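Local coordinates for succinyl-CoA ligase (ADP-forming) subunit alpha (Methanosaeta concilii, PDB 6HXI), which binds coenzyme A and belongs to the succinyl-CoA synthetase-like ligases, joining a CoA-ligase-type region to a part related to the citrate synthase C-terminal domain, at residues A139-M144 with G180-A185; V200-D205 with L213-R218; A81-N86 with G147-G152; G170-V175 with N187-N192. All coordinates share one frame; numbering follows the deposited sequence.

Contact 1: A139-M144 with G180-A185; sequences ATVGGM and GMLNEA. With COA (coenzyme A), chain G.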
loop_
_atom_site.group_PDB
_atom_site.type_symbol
_atom_site.label_atom_id
_atom_site.label_comp_id
_atom_site.label_asym_id
_atom_site.label_seq_id
_atom_site.Cartn_x
_atom_site.Cartn_y
_atom_site.Cartn_z
ATOM N N ALA B 139 -0.555 -34.549 -39.877
ATOM C CA ALA B 139 -0.031 -33.587 -40.851
ATOM C C ALA B 139 -1.098 -33.087 -41.838
ATOM O O ALA B 139 -0.857 -33.018 -43.045
ATOM C CB ALA B 139 1.190 -34.172 -41.581
ATOM N N THR B 140 -2.266 -32.703 -41.311
ATOM C CA THR B 140 -3.363 -32.166 -42.116
ATOM C C THR B 140 -3.927 -30.915 -41.475
ATOM O O THR B 140 -3.656 -30.677 -40.308
ATOM C CB THR B 140 -4.456 -33.240 -42.319
ATOM O OG1 THR B 140 -5.411 -32.736 -43.243
ATOM C CG2 THR B 140 -5.182 -33.599 -41.034
ATOM N N VAL B 141 -4.718 -30.135 -42.231
ATOM C CA VAL B 141 -5.475 -28.982 -41.718
ATOM C C VAL B 141 -6.814 -29.529 -41.243
ATOM O O VAL B 141 -7.451 -28.955 -40.363
ATOM C CB VAL B 141 -5.682 -27.789 -42.691
ATOM C CG1 VAL B 141 -4.453 -26.903 -42.739
ATOM C CG2 VAL B 141 -6.126 -28.249 -44.090
ATOM N N GLY B 142 -7.218 -30.631 -41.857
ATOM C CA GLY B 142 -8.448 -31.334 -41.539
ATOM C C GLY B 142 -9.308 -31.533 -42.769
ATOM O O GLY B 142 -9.041 -32.389 -43.610
ATOM N N GLY B 143 -10.363 -30.745 -42.841
ATOM C CA GLY B 143 -11.382 -30.819 -43.871
ATOM C C GLY B 143 -12.623 -30.080 -43.416
ATOM O O GLY B 143 -12.604 -29.392 -42.385
ATOM N N MET B 144 -13.689 -30.168 -44.204
ATOM C CA MET B 144 -14.935 -29.478 -43.895
ATOM C C MET B 144 -16.119 -29.976 -44.683
ATOM O O MET B 144 -15.944 -30.527 -45.759
ATOM C CB MET B 144 -14.793 -27.940 -44.045
ATOM C CG MET B 144 -14.463 -27.424 -45.433
ATOM S SD MET B 144 -15.280 -25.821 -45.784
ATOM C CE MET B 144 -14.642 -24.780 -44.487
ATOM N N GLY B 180 -2.819 -27.424 -47.947
ATOM C CA GLY B 180 -2.824 -26.173 -48.711
ATOM C C GLY B 180 -3.504 -26.316 -50.065
ATOM O O GLY B 180 -4.227 -25.413 -50.522
ATOM N N MET B 181 -3.301 -27.490 -50.696
ATOM C CA MET B 181 -3.916 -27.808 -51.977
ATOM C C MET B 181 -5.389 -28.095 -51.831
ATOM O O MET B 181 -6.119 -27.916 -52.793
ATOM C CB MET B 181 -3.169 -28.918 -52.703
ATOM C CG MET B 181 -1.805 -28.479 -53.224
ATOM S SD MET B 181 -1.740 -26.842 -54.014
ATOM C CE MET B 181 -2.864 -27.050 -55.318
ATOM N N LEU B 182 -5.843 -28.467 -50.608
ATOM C CA LEU B 182 -7.270 -28.661 -50.297
ATOM C C LEU B 182 -7.963 -27.284 -50.405
ATOM O O LEU B 182 -9.063 -27.192 -50.938
ATOM C CB LEU B 182 -7.447 -29.276 -48.878
ATOM C CG LEU B 182 -8.862 -29.369 -48.279
ATOM C CD1 LEU B 182 -9.604 -30.562 -48.814
ATOM C CD2 LEU B 182 -8.793 -29.490 -46.771
ATOM N N ASN B 183 -7.273 -26.228 -49.975
ATOM C CA ASN B 183 -7.822 -24.876 -50.030
ATOM C C ASN B 183 -7.825 -24.324 -51.438
ATOM O O ASN B 183 -8.790 -23.675 -51.834
ATOM C CB ASN B 183 -7.146 -23.936 -49.038
ATOM C CG ASN B 183 -7.960 -22.709 -48.728
ATOM O OD1 ASN B 183 -9.178 -22.672 -48.939
ATOM N ND2 ASN B 183 -7.308 -21.678 -48.202
ATOM N N GLU B 184 -6.766 -24.599 -52.207
ATOM C CA GLU B 184 -6.693 -24.223 -53.619
ATOM C C GLU B 184 -7.791 -24.994 -54.384
ATOM O O GLU B 184 -8.482 -24.399 -55.213
ATOM C CB GLU B 184 -5.297 -24.514 -54.208
ATOM C CG GLU B 184 -5.024 -23.806 -55.529
ATOM C CD GLU B 184 -4.992 -22.288 -55.459
ATOM O OE1 GLU B 184 -5.587 -21.639 -56.348
ATOM O OE2 GLU B 184 -4.410 -21.747 -54.492
ATOM N N ALA B 185 -7.980 -26.290 -54.061
ATOM C CA ALA B 185 -9.014 -27.134 -54.691
ATOM C C ALA B 185 -10.417 -26.599 -54.415
ATOM O O ALA B 185 -11.226 -26.596 -55.318
ATOM C CB ALA B 185 -8.901 -28.572 -54.216
HETATM N N1A COA G . 8.265 -24.564 -20.172
HETATM C C2A COA G . 8.375 -25.803 -20.663
HETATM N N3A COA G . 7.849 -26.310 -21.787
HETATM C C4A COA G . 7.080 -25.405 -22.411
HETATM C C5A COA G . 6.864 -24.094 -22.022
HETATM C C6A COA G . 7.526 -23.659 -20.857
HETATM N N6A COA G . 7.490 -22.402 -20.416
HETATM N N7A COA G . 5.935 -23.484 -22.850
HETATM C C8A COA G . 5.625 -24.417 -23.714
HETATM N N9A COA G . 6.274 -25.608 -23.508
HETATM C C1B COA G . 6.123 -26.851 -24.263
HETATM C C2B COA G . 4.705 -27.400 -24.353
HETATM O O2B COA G . 4.359 -28.133 -23.175
HETATM C C3B COA G . 4.835 -28.302 -25.584
HETATM O O3B COA G . 5.460 -29.565 -25.265
HETATM P P3B COA G . 5.219 -30.905 -26.095
HETATM O O7A COA G . 5.507 -30.591 -27.524
HETATM O O8A COA G . 6.139 -31.913 -25.505
HETATM O O9A COA G . 3.763 -31.318 -25.812
HETATM C C4B COA G . 5.875 -27.590 -26.458
HETATM O O4B COA G . 6.534 -26.636 -25.600
HETATM C C5B COA G . 5.328 -26.900 -27.682
HETATM O O5B COA G . 4.144 -26.181 -27.286
HETATM P P1A COA G . 2.801 -26.169 -28.219
HETATM O O1A COA G . 1.832 -25.100 -27.871
HETATM O O2A COA G . 2.166 -27.547 -28.325
HETATM O O3A COA G . 3.569 -25.835 -29.578
HETATM P P2A COA G . 3.282 -25.382 -31.076
HETATM O O4A COA G . 3.277 -23.908 -31.159
HETATM O O5A COA G . 4.418 -25.961 -31.887
HETATM O O6A COA G . 1.851 -26.009 -31.507
HETATM C CBP COA G . 1.080 -27.216 -33.483
HETATM C CCP COA G . 1.730 -27.316 -32.098
HETATM C CDP COA G . 0.945 -28.635 -34.052
HETATM C CEP COA G . -0.316 -26.566 -33.401
HETATM C CAP COA G . 1.992 -26.352 -34.398
HETATM O OAP COA G . 3.349 -26.744 -34.287
HETATM C C9P COA G . 1.608 -26.276 -35.870
HETATM O O9P COA G . 0.720 -25.503 -36.235
HETATM N N8P COA G . 2.289 -27.069 -36.713
HETATM C C7P COA G . 1.969 -27.176 -38.130
HETATM C C6P COA G . 1.484 -28.555 -38.488
HETATM C C5P COA G . 1.245 -28.711 -39.972
HETATM O O5P COA G . 1.897 -28.060 -40.787
HETATM N N4P COA G . 0.286 -29.564 -40.329
HETATM C C3P COA G . -0.138 -29.747 -41.711
HETATM C C2P COA G . -1.110 -28.680 -42.171
HETATM S S1P COA G . -1.661 -29.206 -43.818
#

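Contact 2: V200-D205 with L213-R218; sequences VAIGGD and LDHILR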
loop_
_atom_site.group_PDB
_atom_site.type_symbol
_atom_site.label_atom_id
_atom_site.label_comp_id
_atom_site.label_asym_id
_atom_site.label_seq_id
_atom_site.Cartn_x
_atom_site.Cartn_y
_atom_site.Cartn_z
ATOM N N VAL B 200 -11.831 -33.288 -47.666
ATOM C CA VAL B 200 -10.945 -33.829 -46.618
ATOM C C VAL B 200 -9.495 -33.917 -47.115
ATOM O O VAL B 200 -9.265 -34.354 -48.243
ATOM C CB VAL B 200 -11.433 -35.225 -46.070
ATOM C CG1 VAL B 200 -10.408 -35.862 -45.124
ATOM C CG2 VAL B 200 -12.792 -35.128 -45.379
ATOM N N ALA B 201 -8.521 -33.509 -46.270
ATOM C CA ALA B 201 -7.120 -33.701 -46.588
ATOM C C ALA B 201 -6.640 -34.813 -45.618
ATOM O O ALA B 201 -6.786 -34.669 -44.397
ATOM C CB ALA B 201 -6.334 -32.419 -46.391
ATOM N N ILE B 202 -6.149 -35.938 -46.145
ATOM C CA ILE B 202 -5.722 -37.048 -45.275
ATOM C C ILE B 202 -4.302 -36.848 -44.678
ATOM O O ILE B 202 -3.882 -37.639 -43.826
ATOM C CB ILE B 202 -5.871 -38.436 -45.962
ATOM C CG1 ILE B 202 -4.992 -38.555 -47.232
ATOM C CG2 ILE B 202 -7.336 -38.749 -46.250
ATOM C CD1 ILE B 202 -4.435 -39.985 -47.494
ATOM N N GLY B 203 -3.604 -35.792 -45.116
ATOM C CA GLY B 203 -2.236 -35.487 -44.705
ATOM C C GLY B 203 -1.261 -36.099 -45.689
ATOM O O GLY B 203 -1.657 -36.917 -46.526
ATOM N N GLY B 204 0.002 -35.718 -45.592
ATOM C CA GLY B 204 1.038 -36.220 -46.489
ATOM C C GLY B 204 1.952 -37.292 -45.929
ATOM O O GLY B 204 3.001 -37.585 -46.507
ATOM N N ASP B 205 1.563 -37.897 -44.818
ATOM C CA ASP B 205 2.363 -38.932 -44.201
ATOM C C ASP B 205 2.204 -40.273 -44.936
ATOM O O ASP B 205 1.138 -40.543 -45.507
ATOM C CB ASP B 205 2.029 -39.050 -42.698
ATOM C CG ASP B 205 2.547 -37.912 -41.802
ATOM O OD1 ASP B 205 3.425 -37.143 -42.249
ATOM O OD2 ASP B 205 2.102 -37.817 -40.651
ATOM N N LEU B 213 -9.472 -43.646 -49.903
ATOM C CA LEU B 213 -10.610 -44.524 -50.222
ATOM C C LEU B 213 -11.679 -44.543 -49.143
ATOM O O LEU B 213 -12.853 -44.576 -49.493
ATOM C CB LEU B 213 -10.185 -45.961 -50.597
ATOM C CG LEU B 213 -11.321 -46.906 -51.069
ATOM C CD1 LEU B 213 -11.996 -46.398 -52.361
ATOM C CD2 LEU B 213 -10.832 -48.335 -51.206
ATOM N N ASP B 214 -11.294 -44.482 -47.847
ATOM C CA ASP B 214 -12.242 -44.461 -46.722
ATOM C C ASP B 214 -13.280 -43.355 -46.958
ATOM O O ASP B 214 -14.491 -43.638 -46.966
ATOM C CB ASP B 214 -11.505 -44.237 -45.379
ATOM C CG ASP B 214 -10.384 -45.217 -45.062
ATOM O OD1 ASP B 214 -10.087 -46.086 -45.916
ATOM O OD2 ASP B 214 -9.793 -45.107 -43.959
ATOM N N HIS B 215 -12.779 -42.115 -47.239
ATOM C CA HIS B 215 -13.578 -40.931 -47.521
ATOM C C HIS B 215 -14.291 -41.036 -48.849
ATOM O O HIS B 215 -15.464 -40.696 -48.881
ATOM C CB HIS B 215 -12.756 -39.647 -47.392
ATOM C CG HIS B 215 -12.020 -39.576 -46.080
ATOM N ND1 HIS B 215 -12.678 -39.281 -44.899
ATOM C CD2 HIS B 215 -10.728 -39.849 -45.799
ATOM C CE1 HIS B 215 -11.769 -39.362 -43.942
ATOM N NE2 HIS B 215 -10.577 -39.690 -44.432
ATOM N N ILE B 216 -13.634 -41.571 -49.919
ATOM C CA ILE B 216 -14.258 -41.744 -51.242
ATOM C C ILE B 216 -15.483 -42.672 -51.149
ATOM O O ILE B 216 -16.516 -42.395 -51.781
ATOM C CB ILE B 216 -13.250 -42.164 -52.358
ATOM C CG1 ILE B 216 -12.278 -41.007 -52.667
ATOM C CG2 ILE B 216 -13.986 -42.607 -53.646
ATOM C CD1 ILE B 216 -11.108 -41.312 -53.617
ATOM N N LEU B 217 -15.375 -43.738 -50.322
ATOM C CA LEU B 217 -16.463 -44.701 -50.099
ATOM C C LEU B 217 -17.641 -44.075 -49.378
ATOM O O LEU B 217 -18.772 -44.445 -49.664
ATOM C CB LEU B 217 -15.993 -45.980 -49.385
ATOM C CG LEU B 217 -15.104 -46.917 -50.185
ATOM C CD1 LEU B 217 -14.703 -48.116 -49.349
ATOM C CD2 LEU B 217 -15.776 -47.367 -51.472
ATOM N N ARG B 218 -17.386 -43.109 -48.476
ATOM C CA ARG B 218 -18.442 -42.370 -47.790
ATOM C C ARG B 218 -19.172 -41.469 -48.800
ATOM O O ARG B 218 -20.390 -41.345 -48.717
ATOM C CB ARG B 218 -17.884 -41.489 -46.674
ATOM C CG ARG B 218 -17.453 -42.201 -45.405
ATOM C CD ARG B 218 -17.175 -41.213 -44.279
ATOM N NE ARG B 218 -16.202 -40.174 -44.644
ATOM C CZ ARG B 218 -16.518 -38.936 -45.013
ATOM N NH1 ARG B 218 -17.788 -38.567 -45.102
ATOM N NH2 ARG B 218 -15.569 -38.071 -45.331
#

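Contact 3: A81-N86 with G147-G152; sequences ADVMVN and GAFRIG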
loop_
_atom_site.group_PDB
_atom_site.type_symbol
_atom_site.label_atom_id
_atom_site.label_comp_id
_atom_site.label_asym_id
_atom_site.label_seq_id
_atom_site.Cartn_x
_atom_site.Cartn_y
_atom_site.Cartn_z
ATOM N N ALA B 81 -20.433 -34.023 -27.878
ATOM C CA ALA B 81 -19.291 -33.702 -28.733
ATOM C C ALA B 81 -18.620 -35.024 -29.171
ATOM O O ALA B 81 -18.117 -35.765 -28.325
ATOM C CB ALA B 81 -18.307 -32.807 -27.975
ATOM N N ASP B 82 -18.682 -35.339 -30.468
ATOM C CA ASP B 82 -18.138 -36.590 -31.021
ATOM C C ASP B 82 -16.876 -36.386 -31.892
ATOM O O ASP B 82 -16.318 -37.347 -32.427
ATOM C CB ASP B 82 -19.233 -37.373 -31.774
ATOM C CG ASP B 82 -19.557 -36.864 -33.169
ATOM O OD1 ASP B 82 -19.621 -35.622 -33.355
ATOM O OD2 ASP B 82 -19.776 -37.705 -34.072
ATOM N N VAL B 83 -16.438 -35.128 -32.021
ATOM C CA VAL B 83 -15.256 -34.757 -32.779
ATOM C C VAL B 83 -14.210 -34.122 -31.861
ATOM O O VAL B 83 -14.572 -33.282 -31.044
ATOM C CB VAL B 83 -15.622 -33.798 -33.945
ATOM C CG1 VAL B 83 -14.375 -33.342 -34.702
ATOM C CG2 VAL B 83 -16.617 -34.441 -34.898
ATOM N N MET B 84 -12.915 -34.488 -32.034
ATOM C CA MET B 84 -11.815 -33.783 -31.387
ATOM C C MET B 84 -10.852 -33.240 -32.445
ATOM O O MET B 84 -10.354 -34.004 -33.273
ATOM C CB MET B 84 -11.054 -34.617 -30.345
ATOM C CG MET B 84 -10.030 -33.758 -29.589
ATOM S SD MET B 84 -9.213 -34.569 -28.211
ATOM C CE MET B 84 -7.650 -35.091 -28.978
ATOM N N VAL B 85 -10.590 -31.905 -32.413
ATOM C CA VAL B 85 -9.628 -31.214 -33.281
ATOM C C VAL B 85 -8.386 -31.131 -32.432
ATOM O O VAL B 85 -8.372 -30.405 -31.434
ATOM C CB VAL B 85 -10.137 -29.835 -33.782
ATOM C CG1 VAL B 85 -9.119 -29.176 -34.703
ATOM C CG2 VAL B 85 -11.505 -29.959 -34.476
ATOM N N ASN B 86 -7.379 -31.983 -32.749
ATOM C CA ASN B 86 -6.164 -32.149 -31.968
ATOM C C ASN B 86 -4.995 -31.317 -32.466
ATOM O O ASN B 86 -4.355 -31.670 -33.464
ATOM C CB ASN B 86 -5.805 -33.646 -31.875
ATOM C CG ASN B 86 -4.698 -33.983 -30.896
ATOM O OD1 ASN B 86 -4.146 -33.125 -30.231
ATOM N ND2 ASN B 86 -4.391 -35.252 -30.735
ATOM N N GLY B 147 -21.130 -25.346 -45.405
ATOM C CA GLY B 147 -22.336 -24.888 -44.737
ATOM C C GLY B 147 -22.673 -25.593 -43.439
ATOM O O GLY B 147 -23.739 -25.330 -42.885
ATOM N N ALA B 148 -21.784 -26.465 -42.915
ATOM C CA ALA B 148 -22.072 -27.235 -41.698
ATOM C C ALA B 148 -20.977 -27.228 -40.610
ATOM O O ALA B 148 -21.281 -26.911 -39.463
ATOM C CB ALA B 148 -22.421 -28.664 -42.063
ATOM N N PHE B 149 -19.733 -27.611 -40.947
ATOM C CA PHE B 149 -18.644 -27.704 -39.963
ATOM C C PHE B 149 -17.290 -27.572 -40.629
ATOM O O PHE B 149 -17.097 -28.070 -41.741
ATOM C CB PHE B 149 -18.716 -29.072 -39.221
ATOM C CG PHE B 149 -17.694 -29.322 -38.137
ATOM C CD1 PHE B 149 -17.929 -28.913 -36.828
ATOM C CD2 PHE B 149 -16.507 -29.989 -38.417
ATOM C CE1 PHE B 149 -16.982 -29.151 -35.817
ATOM C CE2 PHE B 149 -15.549 -30.208 -37.409
ATOM C CZ PHE B 149 -15.795 -29.792 -36.116
ATOM N N ARG B 150 -16.331 -26.971 -39.906
ATOM C CA ARG B 150 -14.953 -26.875 -40.376
ATOM C C ARG B 150 -14.003 -27.408 -39.293
ATOM O O ARG B 150 -14.223 -27.163 -38.097
ATOM C CB ARG B 150 -14.598 -25.433 -40.798
ATOM C CG ARG B 150 -13.767 -24.661 -39.790
ATOM C CD ARG B 150 -13.774 -23.173 -40.021
ATOM N NE ARG B 150 -12.695 -22.783 -40.902
ATOM C CZ ARG B 150 -12.407 -21.542 -41.247
ATOM N NH1 ARG B 150 -11.434 -21.300 -42.100
ATOM N NH2 ARG B 150 -13.118 -20.526 -40.765
ATOM N N ILE B 151 -12.942 -28.099 -39.717
ATOM C CA ILE B 151 -11.916 -28.573 -38.780
ATOM C C ILE B 151 -10.864 -27.471 -38.650
ATOM O O ILE B 151 -10.169 -27.188 -39.633
ATOM C CB ILE B 151 -11.265 -29.909 -39.190
ATOM C CG1 ILE B 151 -12.288 -31.045 -39.219
ATOM C CG2 ILE B 151 -10.110 -30.229 -38.241
ATOM C CD1 ILE B 151 -11.847 -32.233 -40.107
ATOM N N GLY B 152 -10.764 -26.871 -37.453
ATOM C CA GLY B 152 -9.776 -25.841 -37.135
ATOM C C GLY B 152 -9.611 -24.751 -38.172
ATOM O O GLY B 152 -10.550 -24.011 -38.477
#

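Contact 4: G170-V175 with N187-N192; sequences GCVGFV and NIISRN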
loop_
_atom_site.group_PDB
_atom_site.type_symbol
_atom_site.label_atom_id
_atom_site.label_comp_id
_atom_site.label_asym_id
_atom_site.label_seq_id
_atom_site.Cartn_x
_atom_site.Cartn_y
_atom_site.Cartn_z
ATOM N N GLY B 170 -22.358 -27.867 -52.167
ATOM C CA GLY B 170 -22.461 -28.199 -53.582
ATOM C C GLY B 170 -22.653 -29.698 -53.717
ATOM O O GLY B 170 -23.110 -30.346 -52.773
ATOM N N CYS B 171 -22.260 -30.271 -54.852
ATOM C CA CYS B 171 -22.411 -31.702 -55.151
ATOM C C CYS B 171 -21.093 -32.483 -55.162
ATOM O O CYS B 171 -21.115 -33.694 -55.404
ATOM C CB CYS B 171 -23.141 -31.865 -56.480
ATOM S SG CYS B 171 -22.087 -31.592 -57.932
ATOM N N VAL B 172 -19.950 -31.801 -54.951
ATOM C CA VAL B 172 -18.619 -32.414 -55.048
ATOM C C VAL B 172 -18.090 -32.963 -53.725
ATOM O O VAL B 172 -18.031 -32.250 -52.732
ATOM C CB VAL B 172 -17.586 -31.460 -55.726
ATOM C CG1 VAL B 172 -16.283 -32.194 -56.070
ATOM C CG2 VAL B 172 -18.179 -30.798 -56.981
ATOM N N GLY B 173 -17.652 -34.217 -53.759
ATOM C CA GLY B 173 -16.999 -34.892 -52.643
ATOM C C GLY B 173 -15.522 -34.877 -52.937
ATOM O O GLY B 173 -15.087 -35.510 -53.895
ATOM N N PHE B 174 -14.749 -34.093 -52.170
ATOM C CA PHE B 174 -13.313 -33.900 -52.401
ATOM C C PHE B 174 -12.367 -34.527 -51.353
ATOM O O PHE B 174 -12.578 -34.364 -50.150
ATOM C CB PHE B 174 -12.989 -32.388 -52.546
ATOM C CG PHE B 174 -11.552 -32.158 -52.929
ATOM C CD1 PHE B 174 -11.120 -32.385 -54.229
ATOM C CD2 PHE B 174 -10.607 -31.816 -51.970
ATOM C CE1 PHE B 174 -9.770 -32.255 -54.566
ATOM C CE2 PHE B 174 -9.259 -31.689 -52.307
ATOM C CZ PHE B 174 -8.850 -31.898 -53.601
ATOM N N VAL B 175 -11.249 -35.126 -51.822
ATOM C CA VAL B 175 -10.226 -35.684 -50.928
ATOM C C VAL B 175 -8.798 -35.457 -51.501
ATOM O O VAL B 175 -8.536 -35.695 -52.688
ATOM C CB VAL B 175 -10.515 -37.171 -50.521
ATOM C CG1 VAL B 175 -10.342 -38.131 -51.682
ATOM C CG2 VAL B 175 -9.672 -37.611 -49.324
ATOM N N ASN B 187 -11.258 -23.492 -54.090
ATOM C CA ASN B 187 -11.334 -22.365 -55.017
ATOM C C ASN B 187 -11.561 -22.852 -56.454
ATOM O O ASN B 187 -12.441 -22.320 -57.135
ATOM C CB ASN B 187 -10.078 -21.501 -54.922
ATOM C CG ASN B 187 -9.988 -20.393 -55.947
ATOM O OD1 ASN B 187 -9.191 -20.459 -56.886
ATOM N ND2 ASN B 187 -10.791 -19.351 -55.783
ATOM N N ILE B 188 -10.763 -23.845 -56.915
ATOM C CA ILE B 188 -10.850 -24.427 -58.255
ATOM C C ILE B 188 -12.281 -24.930 -58.500
ATOM O O ILE B 188 -12.933 -24.480 -59.443
ATOM C CB ILE B 188 -9.787 -25.567 -58.450
ATOM C CG1 ILE B 188 -8.302 -25.069 -58.346
ATOM C CG2 ILE B 188 -10.016 -26.358 -59.744
ATOM C CD1 ILE B 188 -7.754 -24.188 -59.454
ATOM N N ILE B 189 -12.769 -25.829 -57.618
ATOM C CA ILE B 189 -14.080 -26.503 -57.668
ATOM C C ILE B 189 -15.274 -25.511 -57.633
ATOM O O ILE B 189 -16.214 -25.683 -58.416
ATOM C CB ILE B 189 -14.148 -27.604 -56.566
ATOM C CG1 ILE B 189 -13.223 -28.790 -56.947
ATOM C CG2 ILE B 189 -15.578 -28.076 -56.296
ATOM C CD1 ILE B 189 -12.666 -29.599 -55.796
ATOM N N SER B 190 -15.230 -24.483 -56.768
ATOM C CA SER B 190 -16.293 -23.474 -56.680
ATOM C C SER B 190 -16.451 -22.687 -57.992
ATOM O O SER B 190 -17.553 -22.209 -58.302
ATOM C CB SER B 190 -16.020 -22.497 -55.545
ATOM O OG SER B 190 -14.946 -21.632 -55.863
ATOM N N ARG B 191 -15.349 -22.536 -58.739
ATOM C CA ARG B 191 -15.323 -21.802 -60.007
ATOM C C ARG B 191 -15.747 -22.667 -61.205
ATOM O O ARG B 191 -16.085 -22.134 -62.262
ATOM C CB ARG B 191 -13.916 -21.233 -60.258
ATOM C CG ARG B 191 -13.533 -20.056 -59.385
ATOM C CD ARG B 191 -12.171 -19.556 -59.784
ATOM N NE ARG B 191 -11.796 -18.359 -59.036
ATOM C CZ ARG B 191 -10.688 -17.653 -59.246
ATOM N NH1 ARG B 191 -10.430 -16.578 -58.512
ATOM N NH2 ARG B 191 -9.828 -18.019 -60.192
ATOM N N ASN B 192 -15.704 -23.993 -61.051
ATOM C CA ASN B 192 -15.981 -24.926 -62.132
ATOM C C ASN B 192 -17.148 -25.900 -61.865
ATOM O O ASN B 192 -17.378 -26.814 -62.658
ATOM C CB ASN B 192 -14.686 -25.679 -62.474
ATOM C CG ASN B 192 -13.630 -24.804 -63.130
ATOM O OD1 ASN B 192 -13.694 -24.493 -64.325
ATOM N ND2 ASN B 192 -12.620 -24.415 -62.377
#

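Contact 1: A139-M144 with G180-A185
Val141 and Leu182 form a small, buried apolar contact between a turn beside coenzyme A and the first turns of helix 179-192. Their side chains run past one another in opposite directions, with Val141 CG2 and Leu182 CD2 4.0 Å apart. The same CD2 methyl also lies 4.1 Å from Gly143 CA. Leu182 has CG anti to its backbone N (chi1 171°), and its CD2 branch does the touching. Val141 divides its two methyls between different partners: with chi1 at -81°, CG2 meets the helix and CG1 meets the ligand, 3.8 Å from S1P of coenzyme A. The turn itself is an ST turn, in which Thr140 OG1 accepts the backbone N-H of Gly142 at 3.1 Å. It carries the chain from strand 134-136 of one mixed sheet into strand 143-145 of the other, and the thiol end of coenzyme A rests along it. Ala139 C is 3.5 Å from C3P of the ligand, and Val141 N is 3.6 Å from S1P. Phe345 of the citrate lyase chain packs on Val141, while Arg376 of that chain makes a salt bridge with Glu184 farther along the helix. Leu182 also touches Phe174 and Ser176 of strand 172-176, which places the helix against the sheet.

Contact 2: V200-D205 with L213-R218
Val200, at the end of strand 196-201, faces His215 of helix 212-221 with their CA atoms 7.6 Å apart. Strand and helix form the first half of a beta-alpha-beta crossover that returns to the sheet as strand 227-233, with strand 172-176 between the two. Val200 CG1 sits almost squarely over one face of the imidazole, 3.9 Å from the ring centroid and 7° off its normal, a CH-pi contact. Ile202 CG2 approaches the same ring obliquely, 3.6 Å from His215 CD2. The ring's rotation is fixed from both nitrogens. NE2 pairs with Ser210 OG, and ND1 accepts a nearly straight bond from Arg218 NH2 (3.2 Å, 167°) that lies close to the planes of both flat groups. Arg218 bends at chi3 to bring its guanidinium there, and its NH1 is held by the carbonyl of Tyr6 and by a salt bridge to Glu198. Val200 CG2 meets the edge of that guanidinium, 4.0 Å from Arg218 NH2.

Contact 3: A81-N86 with G147-G152
Val83 and Val85, two residues apart on strand 83-86, point their side chains at Phe149 and Ile151 of segment 147-152. Both valines hold CG1 anti to the backbone N (chi1 177° and -179°), which carries that methyl out to the contact. Phe149 is likewise extended (chi1 -178°) and comes from the opposite direction, so that its CZ ends 4.1 Å from Val83 CG1; the methyl meets the ring obliquely. Ile151 turns its short branch forward. Its CG2 reaches Val85 CG1 at 3.8 Å and the other methyl, Val85 CG2, at 4.0 Å. Val85 CG1 also lies 3.9 Å from Gly152 N; this glycine has positive phi and no side chain to stand in the methyl's way. Ala148 and Phe149 form a classic beta bulge opposite Thr145. Thus a strand inside the seven-stranded sheet packs against edge strand 149-150 of the six-stranded one and the loop that follows it. Phe149 continues onto Ala15 of strand 15-18, Met28 of helix 22-34 and the ring of Phe9, and Ile151 touches Ala110 of strand 108-111.

Contact 4: G170-V175 with N187-N192
Ile189 meets strand 172-176 with two methyls, one for each of two residues on the same side of the strand. Its CD1 end is directed at Phe174, crossing that side chain at a slant: the methyl lies 3.6 Å from Phe174 CD1 and 4.0 Å from Phe174 CG, meeting the ring obliquely by its CG-CD1 corner. The shorter branch, CG2, settles against Val172, 3.8 Å from Val172 CG2 and 4.0 Å from Val172 CB. Torsions explain the division. With chi1 at -71°, CG2 stands anti to the backbone N, while chi2 of 153° extends CD1 away from the helix toward the ring. Phe174 itself is extended from the strand, its CG anti to the backbone N. Strand and helix are the first two elements of a beta-alpha-beta unit completed by strand 196-201, which lies next to 172-176 and parallel to it; this apolar pairing packs the helix on the sheet. Beyond Ile189, side chains bond back to the helix's own carbonyls. Ser190 OG donates to Asn187 O at 2.9 Å, and Asn192 ND2 reaches Ile188 O at 3.0 Å from above the carbonyl plane. Phe174 also touches Tyr308 of helix 308-322 and Ala229 of strand 227-233. On the helix, Asn187 packs on Ile342 of the citrate lyase chain, and Arg191 on its Pro405.

All four contacts are buried, and none is a surface contact. Contacts 1 and 4 share helix 179-192: its beginning meets the ligand-side turn, its later part strand 172-176, and Phe174 touches Leu182 and Ala185 between them. Contact 2 packs a different helix on the same six-stranded sheet, joined to contact 4 through the bond from Val200 N to Phe174 O and to contact 1 through Thr140 OG1 and Ala201 O. Contact 3 is the one that packs side chains of the two large sheets together, and Ile151 N links it to Gly143 O of contact 1. In contacts 1, 3 and 4 the side chains that meet are apolar; contact 2 brings in an imidazole and a guanidinium, and contact 1 also borders coenzyme A.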